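Local coordinates for protein 2-hydroxyisobutanoyl-CoA mutase large subunit (Aquincola tertiaricarbonis, PDB 4R3U) that catalyses, together with its small cobalamin-binding partner subunit, the B12-dependent interconversion of 2-hydroxyisobutyryl-CoA and (S)-3-hydroxybutyryl-CoA, at residues T123-G136 and I173-L186. Sequence-based numbering, arbitrary orientation.
With 3KK (S-{(3R,5R,9R)-1-[(2R,3S,4R,5R)-5-(6-amino-9H-purin-9-yl)-4-hydroxy-3-(phosphonooxy)tetrahydrofuran-2-yl]-3,5,9-trihydroxy-8,8-dimethyl-3,5-dioxido-10,14-dioxo-2,4,6-trioxa-11,15-diaza-3lambda~5~,5lambda~5~-diphosphaheptadecan-17-yl} 2-hydroxy-2-methylpropanethioate), chain F.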
loop_
_atom_site.group_PDB
_atom_site.type_symbol
_atom_site.label_atom_id
_atom_site.label_comp_id
_atom_site.label_asym_id
_atom_site.label_seq_id
_atom_site.Cartn_x
_atom_site.Cartn_y
_atom_site.Cartn_z
ATOM N N THR A 123 -9.723 -17.468 4.240
ATOM C CA THR A 123 -10.915 -17.754 5.038
ATOM C C THR A 123 -12.159 -18.103 4.209
ATOM O O THR A 123 -13.223 -18.393 4.760
ATOM C CB THR A 123 -11.108 -16.609 6.069
ATOM O OG1 THR A 123 -11.258 -15.366 5.378
ATOM C CG2 THR A 123 -9.915 -16.496 7.051
ATOM N N GLY A 124 -12.001 -18.107 2.892
ATOM C CA GLY A 124 -13.037 -18.463 1.927
ATOM C C GLY A 124 -12.429 -19.019 0.661
ATOM O O GLY A 124 -11.351 -18.595 0.273
ATOM N N ILE A 125 -13.102 -19.969 0.015
ATOM C CA ILE A 125 -12.637 -20.565 -1.237
ATOM C C ILE A 125 -13.243 -19.839 -2.464
ATOM O O ILE A 125 -14.432 -19.550 -2.475
ATOM C CB ILE A 125 -12.916 -22.095 -1.234
ATOM C CG1 ILE A 125 -11.813 -22.839 -0.458
ATOM C CG2 ILE A 125 -13.133 -22.692 -2.645
ATOM C CD1 ILE A 125 -12.316 -24.063 0.244
ATOM N N SER A 126 -12.411 -19.546 -3.476
ATOM C CA SER A 126 -12.846 -18.980 -4.746
ATOM C C SER A 126 -12.322 -19.903 -5.840
ATOM O O SER A 126 -11.175 -20.340 -5.781
ATOM C CB SER A 126 -12.353 -17.543 -4.940
ATOM O OG SER A 126 -12.691 -17.025 -6.221
ATOM N N THR A 127 -13.150 -20.216 -6.818
ATOM C CA THR A 127 -12.750 -21.122 -7.888
ATOM C C THR A 127 -13.000 -20.507 -9.261
ATOM O O THR A 127 -14.126 -20.070 -9.554
ATOM C CB THR A 127 -13.504 -22.465 -7.765
ATOM O OG1 THR A 127 -13.757 -22.791 -6.385
ATOM C CG2 THR A 127 -12.798 -23.612 -8.513
ATOM N N ASP A 128 -11.942 -20.474 -10.090
ATOM C CA ASP A 128 -11.973 -20.087 -11.493
ATOM C C ASP A 128 -11.855 -21.305 -12.361
ATOM O O ASP A 128 -11.051 -22.193 -12.098
ATOM C CB ASP A 128 -10.924 -19.034 -11.855
ATOM C CG ASP A 128 -11.508 -17.645 -11.666
ATOM O OD1 ASP A 128 -12.382 -17.492 -10.771
ATOM O OD2 ASP A 128 -11.029 -16.690 -12.358
ATOM N N PHE A 129 -12.672 -21.348 -13.397
ATOM C CA PHE A 129 -12.816 -22.489 -14.308
ATOM C C PHE A 129 -12.179 -22.235 -15.664
ATOM O O PHE A 129 -11.941 -21.083 -16.037
ATOM C CB PHE A 129 -14.306 -22.856 -14.442
ATOM C CG PHE A 129 -14.946 -23.151 -13.095
ATOM C CD1 PHE A 129 -14.916 -24.438 -12.555
ATOM C CD2 PHE A 129 -15.523 -22.131 -12.340
ATOM C CE1 PHE A 129 -15.442 -24.697 -11.284
ATOM C CE2 PHE A 129 -16.026 -22.389 -11.063
ATOM C CZ PHE A 129 -16.003 -23.677 -10.552
ATOM N N ASP A 130 -11.852 -23.317 -16.384
ATOM C CA ASP A 130 -11.283 -23.187 -17.702
ATOM C C ASP A 130 -12.371 -22.756 -18.720
ATOM O O ASP A 130 -13.569 -22.782 -18.408
ATOM C CB ASP A 130 -10.564 -24.477 -18.111
ATOM C CG ASP A 130 -11.408 -25.718 -18.246
ATOM O OD1 ASP A 130 -12.644 -25.596 -18.271
ATOM O OD2 ASP A 130 -10.834 -26.796 -18.422
ATOM N N MET A 131 -11.947 -22.405 -19.929
ATOM C CA MET A 131 -12.837 -21.988 -20.995
ATOM C C MET A 131 -13.866 -23.025 -21.372
ATOM O O MET A 131 -15.034 -22.651 -21.411
ATOM C CB MET A 131 -12.055 -21.474 -22.212
ATOM C CG MET A 131 -11.243 -20.223 -21.946
ATOM S SD MET A 131 -12.083 -18.985 -20.919
ATOM C CE MET A 131 -13.364 -18.393 -21.966
ATOM N N PRO A 132 -13.519 -24.325 -21.591
ATOM C CA PRO A 132 -14.578 -25.313 -21.913
ATOM C C PRO A 132 -15.733 -25.300 -20.895
ATOM O O PRO A 132 -16.898 -25.165 -21.286
ATOM C CB PRO A 132 -13.824 -26.650 -21.935
ATOM C CG PRO A 132 -12.444 -26.273 -22.328
ATOM C CD PRO A 132 -12.177 -24.950 -21.654
ATOM N N THR A 133 -15.399 -25.343 -19.594
ATOM C CA THR A 133 -16.334 -25.336 -18.468
ATOM C C THR A 133 -17.188 -24.063 -18.438
ATOM O O THR A 133 -18.402 -24.137 -18.242
ATOM C CB THR A 133 -15.552 -25.606 -17.160
ATOM O OG1 THR A 133 -14.844 -26.835 -17.307
ATOM C CG2 THR A 133 -16.436 -25.660 -15.921
ATOM N N LEU A 134 -16.539 -22.901 -18.639
ATOM C CA LEU A 134 -17.184 -21.580 -18.672
ATOM C C LEU A 134 -18.175 -21.470 -19.840
ATOM O O LEU A 134 -19.251 -20.875 -19.700
ATOM C CB LEU A 134 -16.124 -20.476 -18.764
ATOM C CG LEU A 134 -15.287 -20.204 -17.483
ATOM C CD1 LEU A 134 -14.141 -19.227 -17.777
ATOM C CD2 LEU A 134 -16.156 -19.729 -16.314
ATOM N N MET A 135 -17.806 -22.079 -20.975
ATOM C CA MET A 135 -18.546 -22.075 -22.231
ATOM C C MET A 135 -19.551 -23.232 -22.384
ATOM O O MET A 135 -20.257 -23.288 -23.383
ATOM C CB MET A 135 -17.560 -21.976 -23.425
ATOM C CG MET A 135 -16.701 -20.725 -23.417
ATOM S SD MET A 135 -17.598 -19.189 -23.085
ATOM C CE MET A 135 -18.369 -18.783 -24.697
ATOM N N GLY A 136 -19.603 -24.120 -21.398
ATOM C CA GLY A 136 -20.548 -25.233 -21.357
ATOM C C GLY A 136 -20.147 -26.509 -22.065
ATOM O O GLY A 136 -20.999 -27.361 -22.333
ATOM N N ILE A 173 -16.530 -23.931 5.821
ATOM C CA ILE A 173 -15.910 -22.890 4.980
ATOM C C ILE A 173 -16.838 -22.556 3.802
ATOM O O ILE A 173 -17.460 -23.474 3.249
ATOM C CB ILE A 173 -14.438 -23.243 4.523
ATOM C CG1 ILE A 173 -13.689 -21.997 3.964
ATOM C CG2 ILE A 173 -14.369 -24.433 3.545
ATOM C CD1 ILE A 173 -12.114 -22.109 3.867
ATOM N N SER A 174 -16.925 -21.270 3.402
ATOM C CA SER A 174 -17.729 -20.899 2.219
ATOM C C SER A 174 -16.946 -21.179 0.921
ATOM O O SER A 174 -15.718 -21.003 0.874
ATOM C CB SER A 174 -18.194 -19.448 2.268
ATOM O OG SER A 174 -17.110 -18.537 2.287
ATOM N N VAL A 175 -17.673 -21.652 -0.106
ATOM C CA VAL A 175 -17.148 -22.009 -1.423
ATOM C C VAL A 175 -17.821 -21.226 -2.563
ATOM O O VAL A 175 -18.994 -21.475 -2.881
ATOM C CB VAL A 175 -17.183 -23.551 -1.676
ATOM C CG1 VAL A 175 -16.662 -23.907 -3.075
ATOM C CG2 VAL A 175 -16.413 -24.317 -0.591
ATOM N N SER A 176 -17.025 -20.358 -3.217
ATOM C CA SER A 176 -17.385 -19.542 -4.372
ATOM C C SER A 176 -16.944 -20.211 -5.698
ATOM O O SER A 176 -15.824 -20.731 -5.808
ATOM C CB SER A 176 -16.755 -18.147 -4.264
ATOM O OG SER A 176 -17.193 -17.312 -5.325
ATOM N N PHE A 177 -17.827 -20.164 -6.702
ATOM C CA PHE A 177 -17.608 -20.683 -8.058
ATOM C C PHE A 177 -17.771 -19.542 -9.068
ATOM O O PHE A 177 -18.849 -18.936 -9.155
ATOM C CB PHE A 177 -18.605 -21.809 -8.380
ATOM C CG PHE A 177 -18.417 -23.138 -7.683
ATOM C CD1 PHE A 177 -17.147 -23.573 -7.297
ATOM C CD2 PHE A 177 -19.505 -23.981 -7.458
ATOM C CE1 PHE A 177 -16.976 -24.820 -6.694
ATOM C CE2 PHE A 177 -19.336 -25.237 -6.859
ATOM C CZ PHE A 177 -18.075 -25.657 -6.501
ATOM N N THR A 178 -16.689 -19.199 -9.794
ATOM C CA THR A 178 -16.751 -18.151 -10.828
ATOM C C THR A 178 -17.276 -18.819 -12.113
ATOM O O THR A 178 -16.528 -19.048 -13.070
ATOM C CB THR A 178 -15.412 -17.513 -11.024
ATOM O OG1 THR A 178 -14.953 -17.071 -9.764
ATOM C CG2 THR A 178 -15.450 -16.377 -12.015
ATOM N N ILE A 179 -18.559 -19.158 -12.086
ATOM C CA ILE A 179 -19.224 -19.876 -13.144
ATOM C C ILE A 179 -20.437 -19.048 -13.604
ATOM O O ILE A 179 -21.069 -18.386 -12.790
ATOM C CB ILE A 179 -19.538 -21.340 -12.679
ATOM C CG1 ILE A 179 -19.932 -22.278 -13.863
ATOM C CG2 ILE A 179 -20.546 -21.381 -11.520
ATOM C CD1 ILE A 179 -18.769 -22.839 -14.654
ATOM N N ASN A 180 -20.679 -19.007 -14.913
ATOM C CA ASN A 180 -21.723 -18.152 -15.454
ATOM C C ASN A 180 -22.843 -18.824 -16.291
ATOM O O ASN A 180 -23.822 -19.241 -15.671
ATOM C CB ASN A 180 -21.131 -16.871 -16.063
ATOM C CG ASN A 180 -20.382 -16.058 -15.041
ATOM O OD1 ASN A 180 -20.979 -15.368 -14.233
ATOM N ND2 ASN A 180 -19.052 -16.150 -15.027
ATOM N N PRO A 181 -22.779 -18.973 -17.648
ATOM C CA PRO A 181 -23.910 -19.613 -18.349
ATOM C C PRO A 181 -24.216 -21.055 -17.911
ATOM O O PRO A 181 -25.355 -21.517 -18.066
ATOM C CB PRO A 181 -23.516 -19.508 -19.828
ATOM C CG PRO A 181 -22.059 -19.303 -19.841
ATOM C CD PRO A 181 -21.731 -18.550 -18.605
ATOM N N SER A 182 -23.212 -21.762 -17.375
ATOM C CA SER A 182 -23.360 -23.145 -16.907
ATOM C C SER A 182 -23.337 -23.203 -15.360
ATOM O O SER A 182 -23.093 -24.269 -14.774
ATOM C CB SER A 182 -22.278 -24.031 -17.511
ATOM O OG SER A 182 -20.991 -23.518 -17.205
ATOM N N ALA A 183 -23.643 -22.053 -14.706
ATOM C CA ALA A 183 -23.702 -21.931 -13.253
ATOM C C ALA A 183 -24.690 -22.890 -12.609
ATOM O O ALA A 183 -24.395 -23.414 -11.522
ATOM C CB ALA A 183 -24.042 -20.506 -12.854
ATOM N N TRP A 184 -25.868 -23.113 -13.257
ATOM C CA TRP A 184 -26.906 -23.975 -12.696
ATOM C C TRP A 184 -26.458 -25.423 -12.548
ATOM O O TRP A 184 -26.809 -26.075 -11.559
ATOM C CB TRP A 184 -28.252 -23.795 -13.417
ATOM C CG TRP A 184 -28.613 -24.808 -14.476
ATOM C CD1 TRP A 184 -29.475 -25.858 -14.342
ATOM C CD2 TRP A 184 -28.191 -24.806 -15.848
ATOM N NE1 TRP A 184 -29.619 -26.513 -15.546
ATOM C CE2 TRP A 184 -28.835 -25.893 -16.488
ATOM C CE3 TRP A 184 -27.310 -24.005 -16.602
ATOM C CZ2 TRP A 184 -28.645 -26.183 -17.855
ATOM C CZ3 TRP A 184 -27.096 -24.315 -17.942
ATOM C CH2 TRP A 184 -27.772 -25.375 -18.561
ATOM N N ILE A 185 -25.642 -25.898 -13.512
ATOM C CA ILE A 185 -25.066 -27.250 -13.548
ATOM C C ILE A 185 -24.089 -27.402 -12.364
ATOM O O ILE A 185 -24.159 -28.379 -11.632
ATOM C CB ILE A 185 -24.424 -27.531 -14.947
ATOM C CG1 ILE A 185 -25.518 -27.691 -16.012
ATOM C CG2 ILE A 185 -23.470 -28.745 -14.915
ATOM C CD1 ILE A 185 -25.062 -27.535 -17.339
ATOM N N LEU A 186 -23.228 -26.406 -12.152
ATOM C CA LEU A 186 -22.293 -26.419 -11.026
ATOM C C LEU A 186 -22.969 -26.313 -9.674
ATOM O O LEU A 186 -22.537 -26.985 -8.739
ATOM C CB LEU A 186 -21.160 -25.415 -11.216
ATOM C CG LEU A 186 -19.933 -26.058 -11.800
ATOM C CD1 LEU A 186 -20.085 -26.317 -13.261
ATOM C CD2 LEU A 186 -18.774 -25.223 -11.598
HETATM C C4 3KK F . -13.062 -14.045 -13.944
HETATM C C3 3KK F . -12.620 -13.505 -12.588
HETATM C C2 3KK F . -12.017 -12.110 -12.745
HETATM O O3 3KK F . -11.628 -14.383 -12.084
HETATM C C1 3KK F . -13.773 -13.441 -11.578
HETATM O O1 3KK F . -14.905 -13.064 -11.889
HETATM S S1P 3KK F . -13.305 -13.955 -9.959
HETATM C C2P 3KK F . -14.850 -13.821 -9.016
HETATM C C3P 3KK F . -14.699 -14.494 -7.675
HETATM N N4P 3KK F . -15.928 -14.276 -6.923
HETATM C C5P 3KK F . -15.965 -14.323 -5.588
HETATM O O5P 3KK F . -14.989 -14.566 -4.870
HETATM C C6P 3KK F . -17.360 -14.044 -5.019
HETATM C C7P 3KK F . -17.417 -14.231 -3.510
HETATM N N8P 3KK F . -18.742 -13.856 -3.003
HETATM C C9P 3KK F . -19.100 -14.118 -1.737
HETATM O O9P 3KK F . -18.360 -14.705 -0.946
HETATM C CAP 3KK F . -20.560 -13.743 -1.347
HETATM O OAP 3KK F . -21.486 -13.971 -2.430
HETATM C CBP 3KK F . -20.755 -12.376 -0.606
HETATM C CDP 3KK F . -22.196 -12.264 -0.087
HETATM C CEP 3KK F . -20.499 -11.187 -1.539
HETATM C CCP 3KK F . -19.833 -12.270 0.627
HETATM O O6A 3KK F . -20.019 -13.442 1.441
HETATM P P2A 3KK F . -19.015 -13.934 2.561
HETATM O O4A 3KK F . -17.632 -13.827 2.073
HETATM O O5A 3KK F . -19.502 -15.250 3.041
HETATM O O3A 3KK F . -19.233 -12.776 3.679
HETATM P P1A 3KK F . -20.582 -12.486 4.570
HETATM O O1A 3KK F . -21.799 -13.112 3.986
HETATM O O2A 3KK F . -20.608 -11.042 4.854
HETATM O O5B 3KK F . -20.097 -13.260 5.918
HETATM C C5B 3KK F . -20.378 -14.651 6.189
HETATM C C4B 3KK F . -21.243 -14.778 7.456
HETATM O O4B 3KK F . -20.728 -13.961 8.551
HETATM C C3B 3KK F . -22.672 -14.311 7.197
HETATM O O3B 3KK F . -23.567 -15.171 7.942
HETATM P P3B 3KK F . -24.571 -16.227 7.244
HETATM O O8A 3KK F . -25.421 -15.351 6.406
HETATM O O7A 3KK F . -23.653 -17.133 6.523
HETATM O O9A 3KK F . -25.240 -16.832 8.421
HETATM C C2B 3KK F . -22.688 -12.900 7.756
HETATM O O2B 3KK F . -24.002 -12.495 8.156
HETATM C C1B 3KK F . -21.749 -13.016 8.940
HETATM N N9A 3KK F . -21.095 -11.718 9.281
HETATM C C8A 3KK F . -20.245 -10.993 8.556
HETATM N N7A 3KK F . -19.925 -9.907 9.253
HETATM C C5A 3KK F . -20.558 -9.961 10.431
HETATM C C4A 3KK F . -21.283 -11.099 10.446
HETATM N N3A 3KK F . -22.042 -11.439 11.521
HETATM C C2A 3KK F . -22.075 -10.608 12.663
HETATM N N1A 3KK F . -21.291 -9.423 12.603
HETATM C C6A 3KK F . -20.577 -9.130 11.495
HETATM N N6A 3KK F . -19.843 -8.019 11.424
HETATM O O HOH W 1 -15.081 -17.874 -7.188
HETATM O O HOH W 2 -13.977 -19.095 -13.888
HETATM O O HOH W 3 -20.226 -21.112 -17.110
#
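The hydroxyls of Ser126, Ser176 and Thr178, set on two neighbouring parallel strands, and the backbone N of Thr127 all bond to one water on the side facing the acyl-CoA. Thr178 OG1 receives a hydrogen bond from this water and gives its own proton to Asp128 OD1 at 2.8 Å, approaching nearly along the carboxylate C-O direction. The other carboxylate oxygen, Asp128 OD2, lies 2.4 Å from the substrate hydroxyl O3; Thr178, on the neighbouring strand, is thus a second-shell partner of the acid that meets the substrate. With OG1 beside its backbone N (chi1 -54°), Thr178 turns CG2 to the thioester, 3.4 Å from its C1. Ser176 OG reaches the pantetheine amide, 3.2 Å from C5P.

Strands 125-128 and 175-178, neighbours in the TIM barrel of the mutase family, are held in register by backbone bonds such as Thr178 N to Thr127 O. The opposite face is largely apolar, and there Ile125 CG2 lies alongside Val175 CG1. Helix 107-119 packs against Ile125 and Thr127. Thr127 OG1 nevertheless folds back to donate to Ser176 O at 3.0 Å, supplementing the weak bond from its own N. Farther along, Phe129 directs its ring edge at the face of Phe177 in an offset edge-to-face pair, centroids 5.6 Å apart and planes at 71°. Leu186 CD2 and Ile179 CD1 cover one face of the Phe129 ring. A second water links Phe129 N to Thr178 O, while Phe129 O bonds to cobalamin.

The chemistry implies a relay from water through Thr178 and Asp128 to the substrate hydroxyl: the bond from Thr178, whose hydroxyl is itself held by the water, should limit rotation of the Asp128 carboxylate, consistent with the role inferred for this acid in stereospecificity.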